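Local atomic coordinates of conserved exported protein (Bacteroides fragilis, PDB entry 3CLW), a protein that is of unknown function but probably hydrolyses O-glycosidic bonds, as glycoside hydrolases do. Residues A[455-467]-A[486-496]. Sequence-based numbering, arbitrary orientation.
Sequences NCDHAQKGKVYLT and LPARSVATIVV
Leu466 packs its two methyl branches against separate parts of segment 486-496: CD2 meets the Pro487 ring at CG, 3.8 Å away, while CD1 lies 3.8 Å from Ala492 CB. CG stands anti to the backbone N and beside the carbonyl carbon (chi1 -162°), which brings the branches nearer Pro487 and Ala492, on the buried face that also carries Val464 and Ile494, side by side. The loop bearing Pro487 folds back over this face, and Ser490 OG donates a 2.7 Å hydrogen bond to Pro487 O that ties the bend together. Beneath the side chains, strands 461-467 and 490-495 form an antiparallel ladder in which Lys463, Tyr465 and Thr467 each exchange two backbone hydrogen bonds with Val495, Thr493 and Val491, respectively. The straightest runs from Thr467 N to Val491 O (3.0 Å, 175° at the hydrogen). On the other face Tyr465 crosses Val495 obliquely, CE2 3.9 Å from CG2. The Val496 end is more open, with Lys461 exposed and salt-bridged to Glu478, although Val496 CG1 still packs on Ala459 CB at 3.6 Å; the exposed Lys463 side chain leads away from segment 486-496, alongside Tyr475. The pair lies in the C-terminal beta domain beside the TIM barrel: strands 474-480 and 438-444 flank it, and helix 391-400 covers Thr467 and Val491, its Asn398 hydrogen-bonding Thr467 OG1 through ND2 and Thr493 OG1 through its backbone O.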
ATOM      1  N   ASN A 455      24.411 -11.368 -14.603  1.00 58.46           N
ATOM      2  CA  ASN A 455      24.641 -11.370 -16.038  1.00 59.19           C
ATOM      3  C   ASN A 455      23.546 -10.574 -16.721  1.00 59.07           C
ATOM      4  O   ASN A 455      22.393 -11.020 -16.791  1.00 59.21           O
ATOM      5  CB  ASN A 455      24.619 -12.814 -16.536  1.00 59.84           C
ATOM      6  CG  ASN A 455      25.135 -12.968 -17.946  1.00 61.56           C
ATOM      7  OD1 ASN A 455      25.966 -13.841 -18.194  1.00 65.28           O
ATOM      8  ND2 ASN A 455      24.640 -12.148 -18.885  1.00 61.78           N
ATOM      9  N   CYS A 456      23.913  -9.406 -17.230  1.00 59.03           N
ATOM     10  CA  CYS A 456      22.938  -8.427 -17.681  1.00 59.55           C
ATOM     11  C   CYS A 456      23.391  -7.789 -18.987  1.00 60.26           C
ATOM     12  O   CYS A 456      24.052  -6.747 -18.974  1.00 59.36           O
ATOM     13  CB  CYS A 456      22.731  -7.366 -16.590  1.00 59.53           C
ATOM     14  SG  CYS A 456      21.531  -6.087 -17.025  1.00 59.29           S
ATOM     15  N   ASP A 457      23.022  -8.428 -20.108  1.00 61.70           N
ATOM     16  CA  ASP A 457      23.567  -8.108 -21.448  1.00 63.22           C
ATOM     17  C   ASP A 457      25.100  -8.131 -21.428  1.00 63.65           C
ATOM     18  O   ASP A 457      25.711  -9.177 -21.169  1.00 64.25           O
ATOM     19  CB  ASP A 457      23.041  -6.768 -21.996  1.00 63.50           C
ATOM     20  CG  ASP A 457      21.796  -6.926 -22.883  1.00 66.45           C
ATOM     21  OD1 ASP A 457      21.134  -7.997 -22.843  1.00 69.12           O
ATOM     22  OD2 ASP A 457      21.470  -5.963 -23.627  1.00 67.49           O
ATOM     23  N   HIS A 458      25.717  -6.982 -21.678  1.00 63.78           N
ATOM     24  CA  HIS A 458      27.174  -6.921 -21.723  1.00 64.40           C
ATOM     25  C   HIS A 458      27.756  -6.017 -20.649  1.00 63.56           C
ATOM     26  O   HIS A 458      28.938  -5.687 -20.677  1.00 63.73           O
ATOM     27  CB  HIS A 458      27.644  -6.559 -23.135  1.00 65.25           C
ATOM     28  CG  HIS A 458      27.182  -7.546 -24.164  1.00 68.63           C
ATOM     29  ND1 HIS A 458      26.321  -7.211 -25.189  1.00 72.06           N
ATOM     30  CD2 HIS A 458      27.398  -8.881 -24.269  1.00 70.46           C
ATOM     31  CE1 HIS A 458      26.053  -8.292 -25.902  1.00 74.13           C
ATOM     32  NE2 HIS A 458      26.689  -9.320 -25.360  1.00 73.26           N
ATOM     33  N   ALA A 459      26.914  -5.675 -19.675  1.00 62.60           N
ATOM     34  CA  ALA A 459      27.287  -4.814 -18.558  1.00 61.50           C
ATOM     35  C   ALA A 459      28.253  -5.482 -17.584  1.00 60.55           C
ATOM     36  O   ALA A 459      28.121  -6.671 -17.259  1.00 60.19           O
ATOM     37  CB  ALA A 459      26.041  -4.336 -17.826  1.00 61.62           C
ATOM     38  N   GLN A 460      29.202  -4.675 -17.113  1.00 59.25           N
ATOM     39  CA  GLN A 460      30.253  -5.091 -16.198  1.00 57.95           C
ATOM     40  C   GLN A 460      30.027  -4.583 -14.764  1.00 57.04           C
ATOM     41  O   GLN A 460      30.405  -5.266 -13.793  1.00 57.19           O
ATOM     42  CB  GLN A 460      31.606  -4.576 -16.721  1.00 58.01           C
ATOM     43  N   LYS A 461      29.429  -3.392 -14.624  1.00 55.23           N
ATOM     44  CA  LYS A 461      29.228  -2.803 -13.294  1.00 53.83           C
ATOM     45  C   LYS A 461      27.822  -2.250 -13.003  1.00 52.24           C
ATOM     46  O   LYS A 461      27.051  -1.917 -13.925  1.00 51.55           O
ATOM     47  CB  LYS A 461      30.281  -1.733 -12.991  1.00 54.09           C
ATOM     48  CG  LYS A 461      30.282  -0.571 -13.948  1.00 56.21           C
ATOM     49  CD  LYS A 461      31.442   0.366 -13.643  1.00 62.03           C
ATOM     50  CE  LYS A 461      31.605   1.480 -14.700  1.00 64.79           C
ATOM     51  NZ  LYS A 461      30.425   2.404 -14.773  1.00 65.56           N
ATOM     52  N   GLY A 462      27.516  -2.168 -11.706  1.00 50.25           N
ATOM     53  CA  GLY A 462      26.336  -1.484 -11.207  1.00 48.36           C
ATOM     54  C   GLY A 462      26.560  -0.800  -9.870  1.00 47.21           C
ATOM     55  O   GLY A 462      27.428  -1.188  -9.102  1.00 47.11           O
ATOM     56  N   LYS A 463      25.770   0.232  -9.602  1.00 45.84           N
ATOM     57  CA  LYS A 463      25.750   0.880  -8.301  1.00 44.43           C
ATOM     58  C   LYS A 463      24.984   0.045  -7.293  1.00 43.53           C
ATOM     59  O   LYS A 463      23.913  -0.499  -7.590  1.00 43.23           O
ATOM     60  CB  LYS A 463      25.170   2.285  -8.422  1.00 44.82           C
ATOM     61  CG  LYS A 463      26.104   3.202  -9.175  1.00 44.58           C
ATOM     62  CD  LYS A 463      25.505   4.574  -9.459  1.00 45.60           C
ATOM     63  CE  LYS A 463      26.534   5.435 -10.152  1.00 45.43           C
ATOM     64  NZ  LYS A 463      26.123   6.853 -10.193  1.00 50.31           N
ATOM     65  N   VAL A 464      25.561  -0.093  -6.108  1.00 42.15           N
ATOM     66  CA  VAL A 464      24.973  -0.934  -5.098  1.00 41.25           C
ATOM     67  C   VAL A 464      24.513  -0.064  -3.934  1.00 41.69           C
ATOM     68  O   VAL A 464      25.234   0.863  -3.503  1.00 41.61           O
ATOM     69  CB  VAL A 464      25.959  -2.020  -4.628  1.00 41.33           C
ATOM     70  CG1 VAL A 464      25.430  -2.759  -3.416  1.00 39.39           C
ATOM     71  CG2 VAL A 464      26.266  -2.976  -5.757  1.00 40.23           C
ATOM     72  N   TYR A 465      23.297  -0.368  -3.457  1.00 41.41           N
ATOM     73  CA  TYR A 465      22.667   0.289  -2.308  1.00 40.74           C
ATOM     74  C   TYR A 465      22.210  -0.789  -1.351  1.00 41.17           C
ATOM     75  O   TYR A 465      21.542  -1.740  -1.761  1.00 42.44           O
ATOM     76  CB  TYR A 465      21.500   1.135  -2.778  1.00 40.02           C
ATOM     77  CG  TYR A 465      21.875   2.143  -3.829  1.00 38.86           C
ATOM     78  CD1 TYR A 465      22.238   3.455  -3.473  1.00 40.21           C
ATOM     79  CD2 TYR A 465      21.877   1.806  -5.189  1.00 37.91           C
ATOM     80  CE1 TYR A 465      22.585   4.400  -4.465  1.00 38.47           C
ATOM     81  CE2 TYR A 465      22.212   2.742  -6.171  1.00 36.71           C
ATOM     82  CZ  TYR A 465      22.578   4.026  -5.806  1.00 38.44           C
ATOM     83  OH  TYR A 465      22.912   4.960  -6.779  1.00 38.89           O
ATOM     84  N   LEU A 466      22.563  -0.645  -0.078  1.00 40.66           N
ATOM     85  CA  LEU A 466      22.522  -1.745   0.881  1.00 39.95           C
ATOM     86  C   LEU A 466      21.868  -1.375   2.212  1.00 39.81           C
ATOM     87  O   LEU A 466      22.229  -0.351   2.822  1.00 38.83           O
ATOM     88  CB  LEU A 466      23.953  -2.217   1.139  1.00 40.12           C
ATOM     89  CG  LEU A 466      24.258  -3.571   1.761  1.00 40.79           C
ATOM     90  CD1 LEU A 466      23.670  -4.671   0.905  1.00 42.64           C
ATOM     91  CD2 LEU A 466      25.756  -3.764   1.858  1.00 39.42           C
ATOM     92  N   THR A 467      20.904  -2.215   2.624  1.00 39.31           N
ATOM     93  CA  THR A 467      20.225  -2.134   3.920  1.00 39.71           C
ATOM     94  C   THR A 467      20.534  -3.380   4.776  1.00 40.30           C
ATOM     95  O   THR A 467      20.294  -4.514   4.373  1.00 39.65           O
ATOM     96  CB  THR A 467      18.687  -1.987   3.761  1.00 39.61           C
ATOM     97  OG1 THR A 467      18.394  -0.840   2.969  1.00 39.24           O
ATOM     98  CG2 THR A 467      18.002  -1.820   5.124  1.00 39.15           C
ATOM     99  N   LEU A 486      26.725 -10.225  -1.124  1.00 52.59           N
ATOM    100  CA  LEU A 486      25.470 -10.023  -0.414  1.00 51.05           C
ATOM    101  C   LEU A 486      25.616 -10.418   1.050  1.00 50.34           C
ATOM    102  O   LEU A 486      25.686 -11.595   1.366  1.00 49.52           O
ATOM    103  CB  LEU A 486      24.327 -10.809  -1.071  1.00 50.53           C
ATOM    104  CG  LEU A 486      24.014 -10.522  -2.534  1.00 50.61           C
ATOM    105  CD1 LEU A 486      22.785 -11.326  -2.994  1.00 49.10           C
ATOM    106  CD2 LEU A 486      23.804  -9.011  -2.772  1.00 50.64           C
ATOM    107  N   PRO A 487      25.622  -9.422   1.958  1.00 50.50           N
ATOM    108  CA  PRO A 487      25.772  -9.736   3.390  1.00 49.96           C
ATOM    109  C   PRO A 487      24.600 -10.576   3.859  1.00 49.40           C
ATOM    110  O   PRO A 487      23.512 -10.481   3.283  1.00 49.69           O
ATOM    111  CB  PRO A 487      25.729  -8.358   4.064  1.00 49.95           C
ATOM    112  CG  PRO A 487      26.058  -7.382   2.954  1.00 50.50           C
ATOM    113  CD  PRO A 487      25.446  -7.977   1.729  1.00 49.76           C
ATOM    114  N   ALA A 488      24.820 -11.418   4.861  1.00 48.74           N
ATOM    115  CA  ALA A 488      23.722 -12.141   5.489  1.00 48.40           C
ATOM    116  C   ALA A 488      22.728 -11.115   6.000  1.00 47.88           C
ATOM    117  O   ALA A 488      23.130 -10.030   6.420  1.00 48.64           O
ATOM    118  CB  ALA A 488      24.230 -12.945   6.639  1.00 48.94           C
ATOM    119  N   ARG A 489      21.442 -11.448   5.931  1.00 46.68           N
ATOM    120  CA  ARG A 489      20.371 -10.620   6.493  1.00 45.44           C
ATOM    121  C   ARG A 489      20.316  -9.152   5.947  1.00 45.06           C
ATOM    122  O   ARG A 489      20.226  -8.162   6.707  1.00 44.26           O
ATOM    123  CB  ARG A 489      20.416 -10.702   8.023  1.00 45.59           C
ATOM    124  CG  ARG A 489      20.385 -12.150   8.546  1.00 44.96           C
ATOM    125  CD  ARG A 489      19.061 -12.830   8.190  1.00 43.21           C
ATOM    126  NE  ARG A 489      17.990 -12.333   9.048  1.00 41.95           N
ATOM    127  CZ  ARG A 489      16.695 -12.565   8.869  1.00 44.50           C
ATOM    128  NH1 ARG A 489      16.281 -13.306   7.852  1.00 41.84           N
ATOM    129  NH2 ARG A 489      15.810 -12.040   9.716  1.00 45.08           N
ATOM    130  N   SER A 490      20.337  -9.051   4.617  1.00 43.79           N
ATOM    131  CA  SER A 490      20.434  -7.774   3.926  1.00 43.15           C
ATOM    132  C   SER A 490      19.498  -7.682   2.740  1.00 42.94           C
ATOM    133  O   SER A 490      19.083  -8.709   2.198  1.00 43.23           O
ATOM    134  CB  SER A 490      21.852  -7.596   3.400  1.00 43.35           C
ATOM    135  OG  SER A 490      22.105  -8.438   2.282  1.00 42.19           O
ATOM    136  N   VAL A 491      19.196  -6.448   2.326  1.00 41.84           N
ATOM    137  CA  VAL A 491      18.596  -6.186   1.028  1.00 40.84           C
ATOM    138  C   VAL A 491      19.528  -5.306   0.206  1.00 40.85           C
ATOM    139  O   VAL A 491      19.990  -4.278   0.682  1.00 42.25           O
ATOM    140  CB  VAL A 491      17.220  -5.505   1.151  1.00 40.31           C
ATOM    141  CG1 VAL A 491      16.508  -5.548  -0.187  1.00 39.99           C
ATOM    142  CG2 VAL A 491      16.392  -6.186   2.210  1.00 39.20           C
ATOM    143  N   ALA A 492      19.834  -5.718  -1.015  1.00 40.47           N
ATOM    144  CA  ALA A 492      20.690  -4.911  -1.917  1.00 40.15           C
ATOM    145  C   ALA A 492      19.911  -4.527  -3.142  1.00 39.85           C
ATOM    146  O   ALA A 492      19.193  -5.352  -3.698  1.00 39.50           O
ATOM    147  CB  ALA A 492      21.933  -5.684  -2.340  1.00 39.35           C
ATOM    148  N   THR A 493      20.024  -3.267  -3.540  1.00 39.76           N
ATOM    149  CA  THR A 493      19.594  -2.866  -4.863  1.00 39.72           C
ATOM    150  C   THR A 493      20.819  -2.610  -5.726  1.00 39.86           C
ATOM    151  O   THR A 493      21.744  -1.905  -5.295  1.00 38.95           O
ATOM    152  CB  THR A 493      18.716  -1.649  -4.817  1.00 39.65           C
ATOM    153  OG1 THR A 493      17.628  -1.958  -3.953  1.00 42.58           O
ATOM    154  CG2 THR A 493      18.168  -1.321  -6.223  1.00 39.11           C
ATOM    155  N   ILE A 494      20.794  -3.211  -6.929  1.00 39.60           N
ATOM    156  CA  ILE A 494      21.846  -3.085  -7.919  1.00 39.73           C
ATOM    157  C   ILE A 494      21.292  -2.416  -9.167  1.00 39.64           C
ATOM    158  O   ILE A 494      20.369  -2.939  -9.821  1.00 39.26           O
ATOM    159  CB  ILE A 494      22.491  -4.470  -8.250  1.00 40.25           C
ATOM    160  CG1 ILE A 494      23.048  -5.150  -6.976  1.00 40.37           C
ATOM    161  CG2 ILE A 494      23.586  -4.317  -9.305  1.00 40.09           C
ATOM    162  CD1 ILE A 494      22.179  -6.278  -6.426  1.00 41.99           C
ATOM    163  N   VAL A 495      21.855  -1.254  -9.495  1.00 40.21           N
ATOM    164  CA  VAL A 495      21.374  -0.442 -10.618  1.00 40.65           C
ATOM    165  C   VAL A 495      22.381  -0.425 -11.759  1.00 41.70           C
ATOM    166  O   VAL A 495      23.520   0.004 -11.571  1.00 42.05           O
ATOM    167  CB  VAL A 495      21.092   1.032 -10.194  1.00 40.62           C
ATOM    168  CG1 VAL A 495      20.523   1.810 -11.358  1.00 39.02           C
ATOM    169  CG2 VAL A 495      20.152   1.087  -9.002  1.00 37.55           C
ATOM    170  N   VAL A 496      21.949  -0.834 -12.951  1.00 42.79           N
ATOM    171  CA  VAL A 496      22.863  -0.969 -14.101  1.00 43.85           C
ATOM    172  C   VAL A 496      22.724   0.139 -15.162  1.00 44.58           C
ATOM    173  O   VAL A 496      21.606   0.432 -15.596  1.00 46.18           O
ATOM    174  CB  VAL A 496      22.747  -2.368 -14.727  1.00 43.81           C
ATOM    175  CG1 VAL A 496      23.575  -2.465 -16.010  1.00 43.64           C
ATOM    176  CG2 VAL A 496      23.186  -3.425 -13.699  1.00 43.59           C
TER